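Local coordinates for putative peptidyl-arginine deiminase (Chlorobium tepidum, PDB 1XKN), which probably hydrolyses the guanidino group of agmatine or of peptidyl-arginine, releasing ammonia, at residues D92-V103 / V114-W123; N228-E236 / L246-K254. All coordinates share one frame; numbering follows the deposited sequence.

Interaction 1: D92-V103 / V114-W123. With NA (sodium ion), chain B.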
loop_
_atom_site.group_PDB
_atom_site.type_symbol
_atom_site.label_atom_id
_atom_site.label_comp_id
_atom_site.label_asym_id
_atom_site.label_seq_id
_atom_site.Cartn_x
_atom_site.Cartn_y
_atom_site.Cartn_z
ATOM N N ASP A 92 2.359 14.954 0.471
ATOM C CA ASP A 92 1.208 14.234 1.018
ATOM C C ASP A 92 1.676 13.055 1.867
ATOM O O ASP A 92 2.874 12.788 1.954
ATOM C CB ASP A 92 0.261 13.745 -0.094
ATOM C CG ASP A 92 0.925 12.789 -1.075
ATOM O OD1 ASP A 92 1.644 11.861 -0.643
ATOM O OD2 ASP A 92 0.698 12.951 -2.294
ATOM N N ALA A 93 0.736 12.344 2.485
ATOM C CA ALA A 93 1.078 11.215 3.351
ATOM C C ALA A 93 0.912 9.836 2.707
ATOM O O ALA A 93 1.018 8.823 3.389
ATOM C CB ALA A 93 0.244 11.282 4.625
ATOM N N TRP A 94 0.674 9.795 1.401
ATOM C CA TRP A 94 0.457 8.531 0.702
ATOM C C TRP A 94 1.754 7.797 0.367
ATOM O O TRP A 94 2.114 7.611 -0.803
ATOM C CB TRP A 94 -0.365 8.798 -0.555
ATOM C CG TRP A 94 -1.535 9.705 -0.271
ATOM C CD1 TRP A 94 -1.816 10.894 -0.883
ATOM C CD2 TRP A 94 -2.558 9.516 0.721
ATOM N NE1 TRP A 94 -2.944 11.457 -0.334
ATOM C CE2 TRP A 94 -3.419 10.634 0.650
ATOM C CE3 TRP A 94 -2.828 8.512 1.662
ATOM C CZ2 TRP A 94 -4.533 10.777 1.485
ATOM C CZ3 TRP A 94 -3.942 8.654 2.494
ATOM C CH2 TRP A 94 -4.780 9.782 2.397
ATOM N N CYS A 95 2.436 7.361 1.421
ATOM C CA CYS A 95 3.710 6.659 1.304
ATOM C C CYS A 95 3.622 5.399 0.442
ATOM O O CYS A 95 4.612 4.975 -0.150
ATOM C CB CYS A 95 4.230 6.306 2.703
ATOM S SG CYS A 95 6.008 5.972 2.763
ATOM N N ARG A 96 2.442 4.792 0.378
ATOM C CA ARG A 96 2.265 3.590 -0.430
ATOM C C ARG A 96 2.496 3.909 -1.903
ATOM O O ARG A 96 3.120 3.134 -2.630
ATOM C CB ARG A 96 0.845 3.038 -0.254
ATOM C CG ARG A 96 0.475 1.914 -1.220
ATOM C CD ARG A 96 1.367 0.702 -1.019
ATOM N NE ARG A 96 1.368 0.274 0.377
ATOM C CZ ARG A 96 2.121 -0.709 0.856
ATOM N NH1 ARG A 96 2.067 -1.018 2.146
ATOM N NH2 ARG A 96 2.929 -1.381 0.046
ATOM N N ASP A 97 1.999 5.066 -2.328
ATOM C CA ASP A 97 2.096 5.480 -3.724
ATOM C C ASP A 97 3.369 6.220 -4.143
ATOM O O ASP A 97 3.842 6.032 -5.263
ATOM C CB ASP A 97 0.858 6.310 -4.075
ATOM C CG ASP A 97 -0.426 5.512 -3.935
ATOM O OD1 ASP A 97 -1.510 6.126 -3.931
ATOM O OD2 ASP A 97 -0.348 4.266 -3.843
ATOM N N HIS A 98 3.926 7.047 -3.259
ATOM C CA HIS A 98 5.139 7.797 -3.590
ATOM C C HIS A 98 6.373 7.212 -2.901
ATOM O O HIS A 98 7.510 7.553 -3.239
ATOM C CB HIS A 98 4.968 9.284 -3.206
ATOM C CG HIS A 98 4.936 9.546 -1.727
ATOM N ND1 HIS A 98 3.904 10.225 -1.113
ATOM C CD2 HIS A 98 5.827 9.256 -0.749
ATOM C CE1 HIS A 98 4.164 10.344 0.178
ATOM N NE2 HIS A 98 5.325 9.764 0.424
ATOM N N GLY A 99 6.126 6.314 -1.950
ATOM C CA GLY A 99 7.186 5.695 -1.162
ATOM C C GLY A 99 8.168 4.745 -1.826
ATOM O O GLY A 99 8.007 4.372 -2.986
ATOM N N PRO A 100 9.193 4.305 -1.077
ATOM C CA PRO A 100 10.230 3.396 -1.575
ATOM C C PRO A 100 9.796 1.981 -1.945
ATOM O O PRO A 100 9.438 1.177 -1.086
ATOM C CB PRO A 100 11.261 3.410 -0.449
ATOM C CG PRO A 100 10.409 3.506 0.764
ATOM C CD PRO A 100 9.372 4.553 0.367
ATOM N N ASN A 101 9.845 1.695 -3.242
ATOM C CA ASN A 101 9.488 0.390 -3.779
ATOM C C ASN A 101 10.761 -0.458 -3.785
ATOM O O ASN A 101 11.478 -0.528 -4.782
ATOM C CB ASN A 101 8.943 0.560 -5.205
ATOM C CG ASN A 101 8.449 -0.742 -5.823
ATOM O OD1 ASN A 101 8.121 -0.783 -7.006
ATOM N ND2 ASN A 101 8.393 -1.807 -5.026
ATOM N N TYR A 102 11.042 -1.077 -2.646
ATOM C CA TYR A 102 12.217 -1.925 -2.487
ATOM C C TYR A 102 12.110 -3.186 -3.328
ATOM O O TYR A 102 11.055 -3.810 -3.387
ATOM C CB TYR A 102 12.354 -2.356 -1.030
ATOM C CG TYR A 102 12.656 -1.243 -0.067
ATOM C CD1 TYR A 102 13.966 -0.804 0.129
ATOM C CD2 TYR A 102 11.637 -0.649 0.677
ATOM C CE1 TYR A 102 14.253 0.194 1.052
ATOM C CE2 TYR A 102 11.915 0.349 1.597
ATOM C CZ TYR A 102 13.222 0.761 1.783
ATOM O OH TYR A 102 13.508 1.718 2.721
ATOM N N VAL A 103 13.215 -3.559 -3.964
ATOM C CA VAL A 103 13.286 -4.775 -4.763
ATOM C C VAL A 103 14.684 -5.345 -4.562
ATOM O O VAL A 103 15.601 -4.620 -4.171
ATOM C CB VAL A 103 13.090 -4.519 -6.281
ATOM C CG1 VAL A 103 11.662 -4.081 -6.565
ATOM C CG2 VAL A 103 14.088 -3.480 -6.774
ATOM N N VAL A 114 17.808 -2.663 -3.433
ATOM C CA VAL A 114 17.823 -1.357 -4.072
ATOM C C VAL A 114 16.414 -0.800 -4.051
ATOM O O VAL A 114 15.462 -1.517 -3.742
ATOM C CB VAL A 114 18.309 -1.443 -5.542
ATOM C CG1 VAL A 114 19.679 -2.106 -5.600
ATOM C CG2 VAL A 114 17.307 -2.208 -6.387
ATOM N N ILE A 115 16.282 0.484 -4.356
ATOM C CA ILE A 115 14.969 1.107 -4.395
ATOM C C ILE A 115 14.628 1.369 -5.851
ATOM O O ILE A 115 15.394 2.003 -6.572
ATOM C CB ILE A 115 14.949 2.418 -3.588
ATOM C CG1 ILE A 115 15.024 2.084 -2.092
ATOM C CG2 ILE A 115 13.685 3.226 -3.919
ATOM C CD1 ILE A 115 15.079 3.286 -1.178
HETATM N N MSE A 116 13.482 0.846 -6.278
HETATM C CA MSE A 116 13.018 1.003 -7.645
HETATM C C MSE A 116 12.135 2.242 -7.659
HETATM O O MSE A 116 10.989 2.222 -7.206
HETATM C CB MSE A 116 12.239 -0.247 -8.080
HETATM C CG MSE A 116 11.816 -0.264 -9.550
HETATM SE SE MSE A 116 13.322 -0.023 -10.754
HETATM C CE MSE A 116 14.277 -1.646 -10.290
ATOM N N ASN A 117 12.704 3.325 -8.173
ATOM C CA ASN A 117 12.043 4.616 -8.232
ATOM C C ASN A 117 11.145 4.826 -9.449
ATOM O O ASN A 117 11.631 4.990 -10.571
ATOM C CB ASN A 117 13.117 5.701 -8.181
ATOM C CG ASN A 117 12.543 7.085 -8.220
ATOM O OD1 ASN A 117 11.672 7.421 -7.424
ATOM N ND2 ASN A 117 13.035 7.910 -9.137
ATOM N N TRP A 118 9.832 4.811 -9.230
ATOM C CA TRP A 118 8.876 5.044 -10.314
ATOM C C TRP A 118 8.497 6.510 -10.210
ATOM O O TRP A 118 8.812 7.150 -9.222
ATOM C CB TRP A 118 7.604 4.204 -10.139
ATOM C CG TRP A 118 7.847 2.734 -10.138
ATOM C CD1 TRP A 118 8.194 1.963 -9.068
ATOM C CD2 TRP A 118 7.834 1.863 -11.275
ATOM N NE1 TRP A 118 8.402 0.667 -9.466
ATOM C CE2 TRP A 118 8.193 0.576 -10.816
ATOM C CE3 TRP A 118 7.558 2.045 -12.637
ATOM C CZ2 TRP A 118 8.285 -0.528 -11.674
ATOM C CZ3 TRP A 118 7.651 0.946 -13.490
ATOM C CH2 TRP A 118 8.014 -0.322 -13.003
ATOM N N GLU A 119 7.826 7.044 -11.219
ATOM C CA GLU A 119 7.411 8.436 -11.156
ATOM C C GLU A 119 6.076 8.545 -10.439
ATOM O O GLU A 119 5.286 7.602 -10.422
ATOM C CB GLU A 119 7.296 9.027 -12.562
ATOM C CG GLU A 119 8.632 9.215 -13.242
ATOM C CD GLU A 119 9.540 10.142 -12.464
ATOM O OE1 GLU A 119 9.221 11.347 -12.368
ATOM O OE2 GLU A 119 10.574 9.669 -11.944
ATOM N N TYR A 120 5.837 9.704 -9.839
ATOM C CA TYR A 120 4.600 9.969 -9.124
ATOM C C TYR A 120 4.037 11.276 -9.662
ATOM O O TYR A 120 4.789 12.232 -9.884
ATOM C CB TYR A 120 4.873 10.114 -7.622
ATOM C CG TYR A 120 3.646 10.385 -6.774
ATOM C CD1 TYR A 120 2.669 9.408 -6.595
ATOM C CD2 TYR A 120 3.473 11.612 -6.129
ATOM C CE1 TYR A 120 1.551 9.640 -5.796
ATOM C CE2 TYR A 120 2.355 11.855 -5.324
ATOM C CZ TYR A 120 1.399 10.861 -5.162
ATOM O OH TYR A 120 0.297 11.083 -4.365
ATOM N N ASN A 121 2.727 11.326 -9.890
ATOM C CA ASN A 121 2.111 12.559 -10.375
ATOM C C ASN A 121 0.773 12.881 -9.709
ATOM O O ASN A 121 -0.133 13.414 -10.344
ATOM C CB ASN A 121 1.964 12.541 -11.910
ATOM C CG ASN A 121 0.908 11.560 -12.418
ATOM O OD1 ASN A 121 0.641 11.507 -13.623
ATOM N ND2 ASN A 121 0.308 10.798 -11.523
ATOM N N ALA A 122 0.671 12.570 -8.419
ATOM C CA ALA A 122 -0.536 12.836 -7.633
ATOM C C ALA A 122 -1.804 12.266 -8.260
ATOM O O ALA A 122 -2.762 12.991 -8.528
ATOM C CB ALA A 122 -0.690 14.344 -7.417
ATOM N N TRP A 123 -1.793 10.955 -8.481
ATOM C CA TRP A 123 -2.921 10.238 -9.063
ATOM C C TRP A 123 -3.463 10.874 -10.346
ATOM O O TRP A 123 -4.669 11.096 -10.474
ATOM C CB TRP A 123 -4.061 10.105 -8.036
ATOM C CG TRP A 123 -3.652 9.522 -6.698
ATOM C CD1 TRP A 123 -2.625 8.652 -6.457
ATOM C CD2 TRP A 123 -4.296 9.739 -5.432
ATOM N NE1 TRP A 123 -2.590 8.316 -5.119
ATOM C CE2 TRP A 123 -3.604 8.969 -4.469
ATOM C CE3 TRP A 123 -5.393 10.509 -5.019
ATOM C CZ2 TRP A 123 -3.973 8.947 -3.118
ATOM C CZ3 TRP A 123 -5.761 10.487 -3.672
ATOM C CH2 TRP A 123 -5.051 9.710 -2.741
HETATM NA NA NA B . 9.607 9.010 -7.759
HETATM O O HOH W 1 7.822 7.960 -6.150
HETATM O O HOH W 2 10.327 3.746 -5.072
HETATM O O HOH W 3 11.384 10.291 -9.351
#

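Interaction 2: N228-E236 / L246-K254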
loop_
_atom_site.group_PDB
_atom_site.type_symbol
_atom_site.label_atom_id
_atom_site.label_comp_id
_atom_site.label_asym_id
_atom_site.label_seq_id
_atom_site.Cartn_x
_atom_site.Cartn_y
_atom_site.Cartn_z
ATOM N N ASN A 228 -1.062 -18.326 -3.765
ATOM C CA ASN A 228 -2.150 -18.635 -4.684
ATOM C C ASN A 228 -3.532 -18.225 -4.198
ATOM O O ASN A 228 -4.539 -18.755 -4.666
ATOM C CB ASN A 228 -2.132 -20.132 -5.037
ATOM C CG ASN A 228 -2.257 -21.036 -3.820
ATOM O OD1 ASN A 228 -1.922 -22.224 -3.886
ATOM N ND2 ASN A 228 -2.746 -20.494 -2.714
ATOM N N THR A 229 -3.590 -17.262 -3.281
ATOM C CA THR A 229 -4.879 -16.819 -2.763
ATOM C C THR A 229 -5.072 -15.310 -2.822
ATOM O O THR A 229 -4.217 -14.543 -2.383
ATOM C CB THR A 229 -5.082 -17.284 -1.308
ATOM O OG1 THR A 229 -4.936 -18.710 -1.243
ATOM C CG2 THR A 229 -6.475 -16.906 -0.820
ATOM N N VAL A 230 -6.208 -14.897 -3.376
ATOM C CA VAL A 230 -6.541 -13.488 -3.489
ATOM C C VAL A 230 -7.806 -13.192 -2.702
ATOM O O VAL A 230 -8.795 -13.921 -2.807
ATOM C CB VAL A 230 -6.793 -13.078 -4.957
ATOM C CG1 VAL A 230 -7.236 -11.617 -5.028
ATOM C CG2 VAL A 230 -5.534 -13.280 -5.774
ATOM N N VAL A 231 -7.763 -12.142 -1.891
ATOM C CA VAL A 231 -8.945 -11.742 -1.145
ATOM C C VAL A 231 -9.529 -10.585 -1.940
ATOM O O VAL A 231 -8.796 -9.712 -2.410
ATOM C CB VAL A 231 -8.616 -11.276 0.304
ATOM C CG1 VAL A 231 -8.204 -12.469 1.145
ATOM C CG2 VAL A 231 -7.520 -10.217 0.300
ATOM N N ILE A 232 -10.840 -10.594 -2.122
ATOM C CA ILE A 232 -11.477 -9.523 -2.862
ATOM C C ILE A 232 -12.756 -9.077 -2.182
ATOM O O ILE A 232 -13.554 -9.893 -1.717
ATOM C CB ILE A 232 -11.779 -9.935 -4.329
ATOM C CG1 ILE A 232 -12.449 -8.767 -5.060
ATOM C CG2 ILE A 232 -12.647 -11.189 -4.362
ATOM C CD1 ILE A 232 -12.625 -8.975 -6.553
ATOM N N ALA A 233 -12.931 -7.764 -2.104
ATOM C CA ALA A 233 -14.114 -7.192 -1.489
ATOM C C ALA A 233 -15.310 -7.475 -2.377
ATOM O O ALA A 233 -15.241 -7.325 -3.601
ATOM C CB ALA A 233 -13.941 -5.697 -1.318
ATOM N N VAL A 234 -16.405 -7.896 -1.762
ATOM C CA VAL A 234 -17.614 -8.188 -2.512
ATOM C C VAL A 234 -18.808 -7.545 -1.823
ATOM O O VAL A 234 -19.034 -7.751 -0.631
ATOM C CB VAL A 234 -17.833 -9.715 -2.645
ATOM C CG1 VAL A 234 -16.832 -10.291 -3.640
ATOM C CG2 VAL A 234 -17.667 -10.382 -1.300
ATOM N N GLU A 235 -19.548 -6.735 -2.571
ATOM C CA GLU A 235 -20.726 -6.063 -2.039
ATOM C C GLU A 235 -21.932 -6.961 -2.271
ATOM O O GLU A 235 -22.099 -7.515 -3.358
ATOM C CB GLU A 235 -20.921 -4.717 -2.743
ATOM C CG GLU A 235 -22.188 -3.964 -2.353
ATOM C CD GLU A 235 -22.291 -3.726 -0.861
ATOM O OE1 GLU A 235 -21.319 -3.214 -0.268
ATOM O OE2 GLU A 235 -23.350 -4.041 -0.278
ATOM N N GLU A 236 -22.771 -7.119 -1.253
ATOM C CA GLU A 236 -23.942 -7.977 -1.399
ATOM C C GLU A 236 -25.241 -7.218 -1.633
ATOM O O GLU A 236 -26.276 -7.826 -1.896
ATOM C CB GLU A 236 -24.080 -8.894 -0.180
ATOM C CG GLU A 236 -24.151 -8.174 1.153
ATOM C CD GLU A 236 -24.152 -9.138 2.326
ATOM O OE1 GLU A 236 -23.184 -9.918 2.456
ATOM O OE2 GLU A 236 -25.117 -9.117 3.117
ATOM N N LEU A 246 -17.575 -4.855 -8.338
ATOM C CA LEU A 246 -16.982 -5.918 -7.539
ATOM C C LEU A 246 -17.401 -7.298 -8.039
ATOM O O LEU A 246 -16.616 -8.242 -7.986
ATOM C CB LEU A 246 -17.348 -5.739 -6.063
ATOM C CG LEU A 246 -16.761 -4.478 -5.419
ATOM C CD1 LEU A 246 -17.294 -4.329 -4.002
ATOM C CD2 LEU A 246 -15.239 -4.560 -5.417
ATOM N N ARG A 247 -18.630 -7.411 -8.539
ATOM C CA ARG A 247 -19.119 -8.680 -9.058
ATOM C C ARG A 247 -18.340 -9.090 -10.299
ATOM O O ARG A 247 -17.935 -10.249 -10.443
ATOM C CB ARG A 247 -20.610 -8.573 -9.392
ATOM C CG ARG A 247 -21.523 -8.800 -8.203
ATOM C CD ARG A 247 -21.498 -10.267 -7.818
ATOM N NE ARG A 247 -21.943 -11.097 -8.935
ATOM C CZ ARG A 247 -21.660 -12.388 -9.071
ATOM N NH1 ARG A 247 -20.924 -13.011 -8.160
ATOM N NH2 ARG A 247 -22.112 -13.057 -10.124
ATOM N N GLU A 248 -18.129 -8.134 -11.196
ATOM C CA GLU A 248 -17.399 -8.400 -12.429
ATOM C C GLU A 248 -15.977 -8.845 -12.119
ATOM O O GLU A 248 -15.459 -9.767 -12.743
ATOM C CB GLU A 248 -17.373 -7.149 -13.308
ATOM C CG GLU A 248 -18.755 -6.614 -13.658
ATOM C CD GLU A 248 -18.699 -5.343 -14.486
ATOM O OE1 GLU A 248 -17.920 -4.431 -14.127
ATOM O OE2 GLU A 248 -19.444 -5.247 -15.483
ATOM N N ASN A 249 -15.343 -8.193 -11.151
ATOM C CA ASN A 249 -13.979 -8.562 -10.805
ATOM C C ASN A 249 -13.886 -9.885 -10.065
ATOM O O ASN A 249 -12.905 -10.614 -10.219
ATOM C CB ASN A 249 -13.313 -7.442 -10.011
ATOM C CG ASN A 249 -12.941 -6.269 -10.890
ATOM O OD1 ASN A 249 -12.363 -6.452 -11.958
ATOM N ND2 ASN A 249 -13.268 -5.058 -10.450
ATOM N N TYR A 250 -14.903 -10.206 -9.271
ATOM C CA TYR A 250 -14.909 -11.472 -8.548
ATOM C C TYR A 250 -15.017 -12.603 -9.565
ATOM O O TYR A 250 -14.265 -13.576 -9.508
ATOM C CB TYR A 250 -16.094 -11.550 -7.577
ATOM C CG TYR A 250 -16.296 -12.937 -7.007
ATOM C CD1 TYR A 250 -15.424 -13.456 -6.047
ATOM C CD2 TYR A 250 -17.322 -13.759 -7.477
ATOM C CE1 TYR A 250 -15.567 -14.763 -5.575
ATOM C CE2 TYR A 250 -17.469 -15.064 -7.013
ATOM C CZ TYR A 250 -16.590 -15.560 -6.067
ATOM O OH TYR A 250 -16.719 -16.860 -5.628
ATOM N N GLU A 251 -15.956 -12.474 -10.500
ATOM C CA GLU A 251 -16.132 -13.500 -11.518
ATOM C C GLU A 251 -14.879 -13.615 -12.379
ATOM O O GLU A 251 -14.497 -14.712 -12.785
ATOM C CB GLU A 251 -17.355 -13.191 -12.385
ATOM C CG GLU A 251 -18.691 -13.366 -11.662
ATOM C CD GLU A 251 -18.844 -14.744 -11.033
ATOM O OE1 GLU A 251 -18.424 -15.741 -11.659
ATOM O OE2 GLU A 251 -19.402 -14.837 -9.917
ATOM N N LEU A 252 -14.231 -12.485 -12.647
ATOM C CA LEU A 252 -13.010 -12.500 -13.445
ATOM C C LEU A 252 -11.930 -13.281 -12.697
ATOM O O LEU A 252 -11.255 -14.135 -13.274
ATOM C CB LEU A 252 -12.528 -11.073 -13.717
ATOM C CG LEU A 252 -11.250 -10.918 -14.548
ATOM C CD1 LEU A 252 -11.407 -11.610 -15.898
ATOM C CD2 LEU A 252 -10.953 -9.443 -14.741
ATOM N N LEU A 253 -11.769 -12.995 -11.409
ATOM C CA LEU A 253 -10.771 -13.694 -10.604
ATOM C C LEU A 253 -11.006 -15.196 -10.581
ATOM O O LEU A 253 -10.058 -15.978 -10.494
ATOM C CB LEU A 253 -10.774 -13.158 -9.170
ATOM C CG LEU A 253 -9.922 -11.907 -8.951
ATOM C CD1 LEU A 253 -10.270 -11.273 -7.620
ATOM C CD2 LEU A 253 -8.445 -12.285 -9.003
ATOM N N LYS A 254 -12.268 -15.603 -10.659
ATOM C CA LYS A 254 -12.598 -17.023 -10.634
ATOM C C LYS A 254 -12.182 -17.750 -11.915
ATOM O O LYS A 254 -12.288 -18.973 -11.996
ATOM C CB LYS A 254 -14.097 -17.209 -10.374
ATOM C CG LYS A 254 -14.523 -16.847 -8.951
ATOM C CD LYS A 254 -14.046 -17.877 -7.934
ATOM C CE LYS A 254 -14.820 -19.182 -8.064
ATOM N NZ LYS A 254 -16.266 -19.002 -7.737
#

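Interaction 1: D92-V103 / V114-W123
Tyr120 packs against His98, Asp97 and Asp92. From Tyr120 CB, with CG anti to the backbone N (chi1 -180°), the ring slides beneath His98: CG and CD2 each lie 4.0 Å from His98 CB, which sits over the ring centre in a CH-pi contact, and the imidazole turns its edge to the same face. CD1 runs past Asp97 O, and CE1 lies 3.8 Å from Asp97 CB. At the tip, OH donates to Asp92 OD2 (2.8 Å) on the syn side but 27° out of the carboxylate plane. Asp92 OD1 meanwhile closes an Asx turn with Trp94 N. Beyond, Trp123 NE1 donates to Asp97 OD1 at 2.7 Å, while Trp123 CH2 lies over one face of the Trp94 indole, the two ring systems oblique. In the antiparallel hairpin, Val103 and Val114 form a hydrogen-bonded pair, and Trp118 NE1 meets a lone pair of Asn101 OD1 (2.9 Å) in the carbonyl plane. Asn117 OD1 and Trp118 O bind the sodium ion together with two waters and Asn134. The Asp92 bond thus sets the phenol tip, His98 CB and Ala122 N on opposite faces hold the ring plane, and Asp97 OD1 fixes the rotation of Trp123 through its off-axis NE1.

Interaction 2: N228-E236 / L246-K254
The ring of Tyr250 turns its edge to Ile232, whose CG2 lies in the ring plane, 4.0 Å from Tyr250 CD1. Over one face of the phenol runs Lys254 CG, 3.8 Å above the plane, and Lys254 NZ returns to donate to Tyr250 OH, which also bonds Lys268 of strand 265-269. Val234 CG1 approaches Tyr250 CB. Ile232 carries the middle of the contact: CG1 anti to the backbone N (chi1 -180°) and an extended chi2 send CD1 straight at the helix, where it meets Leu253 CD1 tip to tip at 3.5 Å, tighter than usual for two methyls. The same CD1 touches Asn249 CB (3.8 Å) and the backbone N of Tyr250. Strand 229-233 and helix 243-253 are the first two elements of a beta-alpha-beta unit completed by the parallel strand 265-269; the axes of 229-233 and 246-253 come within 9.0 Å, at 161° between their directions. Leu246 spreads its two methyls over 233-235, CD2 against Ala233 O at 3.3 Å and CD1 against Glu235 CB at 3.9 Å. Ala233 O, buried under this leucine, has no polar partner in the model. At the other end Val230 CG1 meets Leu253 CD1, and strand 201-205 packs Leu205 against Leu253.

Interactions 1 and 2 lie on opposite sides of the chain's centre, about 10 Å and 19 Å from it, with their own centres about 26 Å apart and their nearest atoms about 13 Å apart, so they do not touch. They follow one another along the chain. Of the two contacts only interaction 1 touches the sodium ion: Asn117 and Trp118 bind it, a water links it to His98 O, and Asn134 adds further ligands. Their chemistry differs accordingly: buried carboxylates, indoles and a phenol in interaction 1, and mostly methyl groups of a strand and helix, without polar bonds between them, in interaction 2.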